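Local structure of Poly(beta-D-mannuronate) C5 epimerase (Pseudomonas syringae pv. tomato, 4NK6) at residues Ser372-Tyr378 against Gln412-Val418; Leu322-Gly328 against Leu346-Asn352. The protein converts beta-D-mannuronate residues of the alginate polymer to alpha-L-guluronate in the periplasm and helps shield the new chain from degradation on its way to export. All blocks are in the same frame, centred on the assembly; numbering follows the deposited sequence.

Interaction 1: Ser372-Tyr378 against Gln412-Val418; sequences SVNIKLY and QVSLIMV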
loop_
_atom_site.group_PDB
_atom_site.type_symbol
_atom_site.label_atom_id
_atom_site.label_comp_id
_atom_site.label_asym_id
_atom_site.label_seq_id
_atom_site.Cartn_x
_atom_site.Cartn_y
_atom_site.Cartn_z
ATOM N N SER A 372 1.845 -22.913 7.104
ATOM C CA SER A 372 1.414 -22.791 5.714
ATOM C C SER A 372 1.707 -24.074 4.940
ATOM O O SER A 372 2.809 -24.623 5.036
ATOM C CB SER A 372 2.136 -21.609 5.048
ATOM O OG SER A 372 2.006 -20.436 5.835
ATOM N N VAL A 373 0.737 -24.550 4.164
ATOM C CA VAL A 373 0.947 -25.764 3.369
ATOM C C VAL A 373 1.035 -25.488 1.870
ATOM O O VAL A 373 0.566 -24.456 1.394
ATOM C CB VAL A 373 -0.144 -26.832 3.623
ATOM C CG1 VAL A 373 -0.077 -27.334 5.056
ATOM C CG2 VAL A 373 -1.526 -26.289 3.288
ATOM N N ASN A 374 1.638 -26.423 1.138
ATOM C CA ASN A 374 1.756 -26.344 -0.319
ATOM C C ASN A 374 2.512 -25.105 -0.771
ATOM O O ASN A 374 2.139 -24.450 -1.747
ATOM C CB ASN A 374 0.388 -26.412 -0.997
ATOM C CG ASN A 374 -0.346 -27.694 -0.690
ATOM O OD1 ASN A 374 0.251 -28.768 -0.626
ATOM N ND2 ASN A 374 -1.650 -27.589 -0.482
ATOM N N ILE A 375 3.571 -24.786 -0.041
ATOM C CA ILE A 375 4.458 -23.701 -0.418
ATOM C C ILE A 375 5.486 -24.237 -1.406
ATOM O O ILE A 375 6.125 -25.257 -1.157
ATOM C CB ILE A 375 5.153 -23.111 0.815
ATOM C CG1 ILE A 375 4.104 -22.508 1.764
ATOM C CG2 ILE A 375 6.180 -22.050 0.418
ATOM C CD1 ILE A 375 3.160 -21.520 1.083
ATOM N N LYS A 376 5.627 -23.565 -2.543
ATOM C CA LYS A 376 6.619 -23.969 -3.529
ATOM C C LYS A 376 7.786 -22.993 -3.540
ATOM O O LYS A 376 7.606 -21.794 -3.747
ATOM C CB LYS A 376 5.979 -24.106 -4.913
ATOM C CG LYS A 376 4.894 -25.177 -4.948
ATOM C CD LYS A 376 4.226 -25.299 -6.312
ATOM C CE LYS A 376 3.181 -26.419 -6.304
ATOM N NZ LYS A 376 2.439 -26.506 -7.594
ATOM N N LEU A 377 8.982 -23.511 -3.284
ATOM C CA LEU A 377 10.183 -22.686 -3.257
ATOM C C LEU A 377 11.073 -23.112 -4.411
ATOM O O LEU A 377 11.808 -24.099 -4.314
ATOM C CB LEU A 377 10.920 -22.839 -1.921
ATOM C CG LEU A 377 10.150 -22.479 -0.638
ATOM C CD1 LEU A 377 11.035 -22.588 0.594
ATOM C CD2 LEU A 377 9.537 -21.093 -0.711
ATOM N N TYR A 378 10.989 -22.384 -5.518
ATOM C CA TYR A 378 11.729 -22.760 -6.719
ATOM C C TYR A 378 12.838 -21.759 -7.036
ATOM O O TYR A 378 12.602 -20.549 -7.108
ATOM C CB TYR A 378 10.784 -22.885 -7.916
ATOM C CG TYR A 378 10.047 -24.208 -8.028
ATOM C CD1 TYR A 378 9.056 -24.557 -7.119
ATOM C CD2 TYR A 378 10.333 -25.104 -9.061
ATOM C CE1 TYR A 378 8.369 -25.775 -7.227
ATOM C CE2 TYR A 378 9.655 -26.318 -9.175
ATOM C CZ TYR A 378 8.672 -26.640 -8.249
ATOM O OH TYR A 378 7.997 -27.840 -8.350
ATOM N N GLN A 412 -0.086 -26.737 10.463
ATOM C CA GLN A 412 0.652 -27.672 9.622
ATOM C C GLN A 412 1.540 -26.892 8.660
ATOM O O GLN A 412 1.185 -25.791 8.218
ATOM C CB GLN A 412 -0.291 -28.587 8.840
ATOM C CG GLN A 412 -1.255 -29.374 9.703
ATOM C CD GLN A 412 -1.604 -30.725 9.112
ATOM O OE1 GLN A 412 -0.782 -31.642 9.111
ATOM N NE2 GLN A 412 -2.829 -30.856 8.609
ATOM N N VAL A 413 2.704 -27.457 8.355
ATOM C CA VAL A 413 3.611 -26.843 7.396
ATOM C C VAL A 413 4.067 -27.875 6.363
ATOM O O VAL A 413 4.430 -28.997 6.702
ATOM C CB VAL A 413 4.815 -26.147 8.099
ATOM C CG1 VAL A 413 5.766 -27.166 8.747
ATOM C CG2 VAL A 413 5.559 -25.237 7.125
ATOM N N SER A 414 4.003 -27.514 5.090
ATOM C CA SER A 414 4.559 -28.386 4.066
ATOM C C SER A 414 5.102 -27.576 2.900
ATOM O O SER A 414 4.555 -26.527 2.538
ATOM C CB SER A 414 3.528 -29.392 3.571
ATOM O OG SER A 414 2.603 -28.762 2.715
ATOM N N LEU A 415 6.188 -28.054 2.314
ATOM C CA LEU A 415 6.727 -27.362 1.165
ATOM C C LEU A 415 7.464 -28.262 0.188
ATOM O O LEU A 415 7.787 -29.415 0.488
ATOM C CB LEU A 415 7.587 -26.176 1.600
ATOM C CG LEU A 415 8.568 -26.373 2.745
ATOM C CD1 LEU A 415 9.893 -26.863 2.212
ATOM C CD2 LEU A 415 8.737 -25.071 3.505
ATOM N N ILE A 416 7.676 -27.715 -1.002
ATOM C CA ILE A 416 8.435 -28.359 -2.052
ATOM C C ILE A 416 9.539 -27.384 -2.440
ATOM O O ILE A 416 9.269 -26.218 -2.740
ATOM C CB ILE A 416 7.537 -28.676 -3.255
ATOM C CG1 ILE A 416 6.491 -29.721 -2.854
ATOM C CG2 ILE A 416 8.360 -29.178 -4.428
ATOM C CD1 ILE A 416 5.475 -30.043 -3.932
ATOM N N MET A 417 10.781 -27.849 -2.383
ATOM C CA MET A 417 11.919 -27.018 -2.758
ATOM C C MET A 417 12.606 -27.624 -3.969
ATOM O O MET A 417 12.936 -28.814 -3.963
ATOM C CB MET A 417 12.910 -26.893 -1.601
ATOM C CG MET A 417 12.304 -26.349 -0.312
ATOM S SD MET A 417 13.555 -26.030 0.953
ATOM C CE MET A 417 14.761 -25.158 -0.033
ATOM N N VAL A 418 12.802 -26.811 -5.006
ATOM C CA VAL A 418 13.470 -27.250 -6.238
ATOM C C VAL A 418 14.531 -26.229 -6.637
ATOM O O VAL A 418 14.247 -25.035 -6.751
ATOM C CB VAL A 418 12.472 -27.427 -7.411
ATOM C CG1 VAL A 418 13.211 -27.695 -8.735
ATOM C CG2 VAL A 418 11.481 -28.549 -7.126
HETATM O O HOH W 1 0.634 -30.247 1.989
#
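Strands 375-378 and 414-418 are parallel neighbours in the right-handed beta-helix. Apolar I375, L377, L415 and M417 line up on the buried face. I375 CB meets L415 CB at 4.0 Å, but the m, m rotamer of I375 leads its end away from 412-418. L377 CD1 reaches M417 CG at 4.1 Å. K376, Y378, I416 and V418 lie on the other face. There the Y378 ring, with chi1 near -82°, turns back over V418, whose CB sits 3.8 Å from the ring centroid in a CH-pi contact. The W355 ring meets it with nearly parallel planes, and Y378 OH is hydrogen-bonded to E24. The backbone ladder includes L377 N to I416 O at 2.8 Å. N374 is in the left-handed helical region, and its N bonds S414 OG at 3.0 Å, which the p rotamer of S414 makes possible. Water 1 joins S414 OG to N374 OD1. The contact is therefore apolar inside, while a serine hydroxyl and a water serve the polar turn around N374.

Interaction 2: Leu322-Gly328 against Leu346-Asn352; sequences LDRNSVG and LYESGNN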
loop_
_atom_site.group_PDB
_atom_site.type_symbol
_atom_site.label_atom_id
_atom_site.label_comp_id
_atom_site.label_asym_id
_atom_site.label_seq_id
_atom_site.Cartn_x
_atom_site.Cartn_y
_atom_site.Cartn_z
ATOM N N LEU A 322 3.573 -12.494 3.562
ATOM C CA LEU A 322 2.240 -12.948 3.139
ATOM C C LEU A 322 1.519 -13.443 4.391
ATOM O O LEU A 322 1.977 -14.387 5.033
ATOM C CB LEU A 322 2.334 -14.091 2.123
ATOM C CG LEU A 322 2.650 -13.773 0.653
ATOM C CD1 LEU A 322 3.897 -12.937 0.495
ATOM C CD2 LEU A 322 2.770 -15.060 -0.161
ATOM N N ASP A 323 0.400 -12.807 4.737
ATOM C CA ASP A 323 -0.218 -13.007 6.049
ATOM C C ASP A 323 -1.703 -13.363 5.949
ATOM O O ASP A 323 -2.395 -12.930 5.017
ATOM C CB ASP A 323 -0.044 -11.730 6.884
ATOM C CG ASP A 323 -0.670 -11.830 8.276
ATOM O OD1 ASP A 323 -0.373 -12.792 9.007
ATOM O OD2 ASP A 323 -1.462 -10.938 8.638
ATOM N N ARG A 324 -2.182 -14.147 6.911
ATOM C CA ARG A 324 -3.620 -14.388 7.091
ATOM C C ARG A 324 -4.338 -14.902 5.842
ATOM O O ARG A 324 -5.201 -14.219 5.276
ATOM C CB ARG A 324 -4.314 -13.129 7.635
ATOM C CG ARG A 324 -4.048 -12.877 9.124
ATOM C CD ARG A 324 -4.630 -11.554 9.630
ATOM N NE ARG A 324 -4.676 -11.506 11.095
ATOM C CZ ARG A 324 -3.622 -11.259 11.873
ATOM N NH1 ARG A 324 -2.430 -11.036 11.331
ATOM N NH2 ARG A 324 -3.758 -11.235 13.195
ATOM N N ASN A 325 -3.973 -16.106 5.417
ATOM C CA ASN A 325 -4.691 -16.805 4.358
ATOM C C ASN A 325 -4.672 -16.050 3.021
ATOM O O ASN A 325 -5.663 -16.024 2.282
ATOM C CB ASN A 325 -6.125 -17.128 4.820
ATOM C CG ASN A 325 -6.785 -18.198 3.977
ATOM O OD1 ASN A 325 -6.108 -19.018 3.352
ATOM N ND2 ASN A 325 -8.123 -18.201 3.956
ATOM N N SER A 326 -3.529 -15.439 2.720
ATOM C CA SER A 326 -3.290 -14.823 1.420
ATOM C C SER A 326 -2.676 -15.862 0.490
ATOM O O SER A 326 -1.528 -16.274 0.685
ATOM C CB SER A 326 -2.353 -13.621 1.566
ATOM O OG SER A 326 -2.972 -12.590 2.317
ATOM N N VAL A 327 -3.440 -16.290 -0.516
ATOM C CA VAL A 327 -3.094 -17.482 -1.297
ATOM C C VAL A 327 -3.090 -17.249 -2.814
ATOM O O VAL A 327 -3.657 -16.276 -3.296
ATOM C CB VAL A 327 -4.072 -18.657 -0.980
ATOM C CG1 VAL A 327 -4.218 -18.848 0.527
ATOM C CG2 VAL A 327 -5.439 -18.416 -1.614
ATOM N N GLY A 328 -2.455 -18.154 -3.561
ATOM C CA GLY A 328 -2.468 -18.102 -5.014
ATOM C C GLY A 328 -1.527 -17.052 -5.575
ATOM O O GLY A 328 -1.643 -16.643 -6.741
ATOM N N LEU A 346 6.111 -16.174 5.619
ATOM C CA LEU A 346 4.747 -16.601 5.333
ATOM C C LEU A 346 4.055 -16.993 6.631
ATOM O O LEU A 346 4.512 -17.879 7.352
ATOM C CB LEU A 346 4.707 -17.781 4.359
ATOM C CG LEU A 346 5.391 -17.676 2.986
ATOM C CD1 LEU A 346 4.644 -18.515 1.988
ATOM C CD2 LEU A 346 5.540 -16.265 2.475
ATOM N N TYR A 347 2.957 -16.312 6.922
ATOM C CA TYR A 347 2.179 -16.559 8.116
ATOM C C TYR A 347 0.809 -17.099 7.703
ATOM O O TYR A 347 -0.009 -16.348 7.153
ATOM C CB TYR A 347 1.931 -15.244 8.844
ATOM C CG TYR A 347 3.077 -14.640 9.630
ATOM C CD1 TYR A 347 3.768 -15.370 10.591
ATOM C CD2 TYR A 347 3.426 -13.307 9.447
ATOM C CE1 TYR A 347 4.787 -14.782 11.339
ATOM C CE2 TYR A 347 4.438 -12.722 10.176
ATOM C CZ TYR A 347 5.111 -13.458 11.122
ATOM O OH TYR A 347 6.115 -12.848 11.846
ATOM N N GLU A 348 0.560 -18.380 7.973
ATOM C CA GLU A 348 -0.752 -18.984 7.746
ATOM C C GLU A 348 -1.287 -18.673 6.346
ATOM O O GLU A 348 -2.457 -18.321 6.181
ATOM C CB GLU A 348 -1.749 -18.503 8.808
ATOM C CG GLU A 348 -1.431 -18.967 10.238
ATOM C CD GLU A 348 -0.202 -18.283 10.841
ATOM O OE1 GLU A 348 -0.133 -17.035 10.834
ATOM O OE2 GLU A 348 0.697 -18.992 11.332
ATOM N N SER A 349 -0.411 -18.761 5.353
ATOM C CA SER A 349 -0.749 -18.373 3.984
ATOM C C SER A 349 -0.187 -19.406 3.015
ATOM O O SER A 349 0.963 -19.295 2.566
ATOM C CB SER A 349 -0.175 -16.987 3.656
ATOM O OG SER A 349 -0.835 -15.965 4.390
ATOM N N GLY A 350 -1.002 -20.413 2.704
ATOM C CA GLY A 350 -0.569 -21.532 1.887
ATOM C C GLY A 350 -0.769 -21.332 0.394
ATOM O O GLY A 350 -1.296 -20.310 -0.033
ATOM N N ASN A 351 -0.316 -22.306 -0.393
ATOM C CA ASN A 351 -0.538 -22.326 -1.837
ATOM C C ASN A 351 0.010 -21.100 -2.554
ATOM O O ASN A 351 -0.672 -20.479 -3.378
ATOM C CB ASN A 351 -2.019 -22.533 -2.142
ATOM C CG ASN A 351 -2.533 -23.865 -1.603
ATOM O OD1 ASN A 351 -2.299 -24.915 -2.195
ATOM N ND2 ASN A 351 -3.221 -23.825 -0.468
ATOM N N ASN A 352 1.248 -20.765 -2.220
ATOM C CA ASN A 352 1.951 -19.654 -2.831
ATOM C C ASN A 352 3.223 -20.153 -3.491
ATOM O O ASN A 352 3.804 -21.159 -3.058
ATOM C CB ASN A 352 2.283 -18.585 -1.776
ATOM C CG ASN A 352 1.046 -17.838 -1.291
ATOM O OD1 ASN A 352 0.383 -17.163 -2.069
ATOM N ND2 ASN A 352 0.739 -17.951 0.002
HETATM O O HOH W 2 -1.519 -14.942 9.892
HETATM O O HOH W 3 -3.785 -20.470 3.817
#
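This contact joins the turns of successive coils of the right-handed beta-helix, where strands 320-323 and 344-347 end and the chain bends into the next strand. The firm rung is Y347 N to L322 O at 2.9 Å; the next, R324 N to Y347 O at 3.1 Å, is weak. R324, N325 and E348 have left-handed helical backbone angles, which turn the chain. The turns still follow each other: N325 N bonds E348 O at 2.8 Å, and G328 N bonds N351 O at 2.9 Å. Side chains supply further bonds to the backbone. S349 OG donates to Y347 O at 2.9 Å and accepts from S326 N at 3.2 Å. N352 ND2 bonds S326 O and S349 O, both at 2.9 Å. Inside, L322 CB packs on L346 CD2 at 3.9 Å. On the D323/Y347 side, D323 OD2 pairs with R324 NH1 at 2.9 Å and also bonds S299. R324 NE also pairs with D407. Water 2 lies between D323 OD1 and E348 OE1, and E348 salt-bridges R370. The R324 side chain is about 6 Å from that of H274, the probable proton acceptor. A charged, polar network thus lies near the probable catalytic site, backed by an apolar interior.

From the N terminus, interaction 2 comes first. It closes the 17-residue connection between 322-328 and 346-352, one coil of the beta-helix. Interaction 1 follows in series, closing the 33 residues between 372-378 and 412-418. That connection includes strands 381-383 and 388-393. The two neither nest nor cross. Their centres are about 11 Å apart, and they touch through adjacent coils: V373 O lies 2.9 Å from N351 N, and S372 OG lies 3.0 Å from S349 N, both probable hydrogen bonds. I375 CD1 also packs on S349 O at 3.5 Å. Segment 346-352 is thus sandwiched between 322-328 and 372-378, and the stack continues to 412-418.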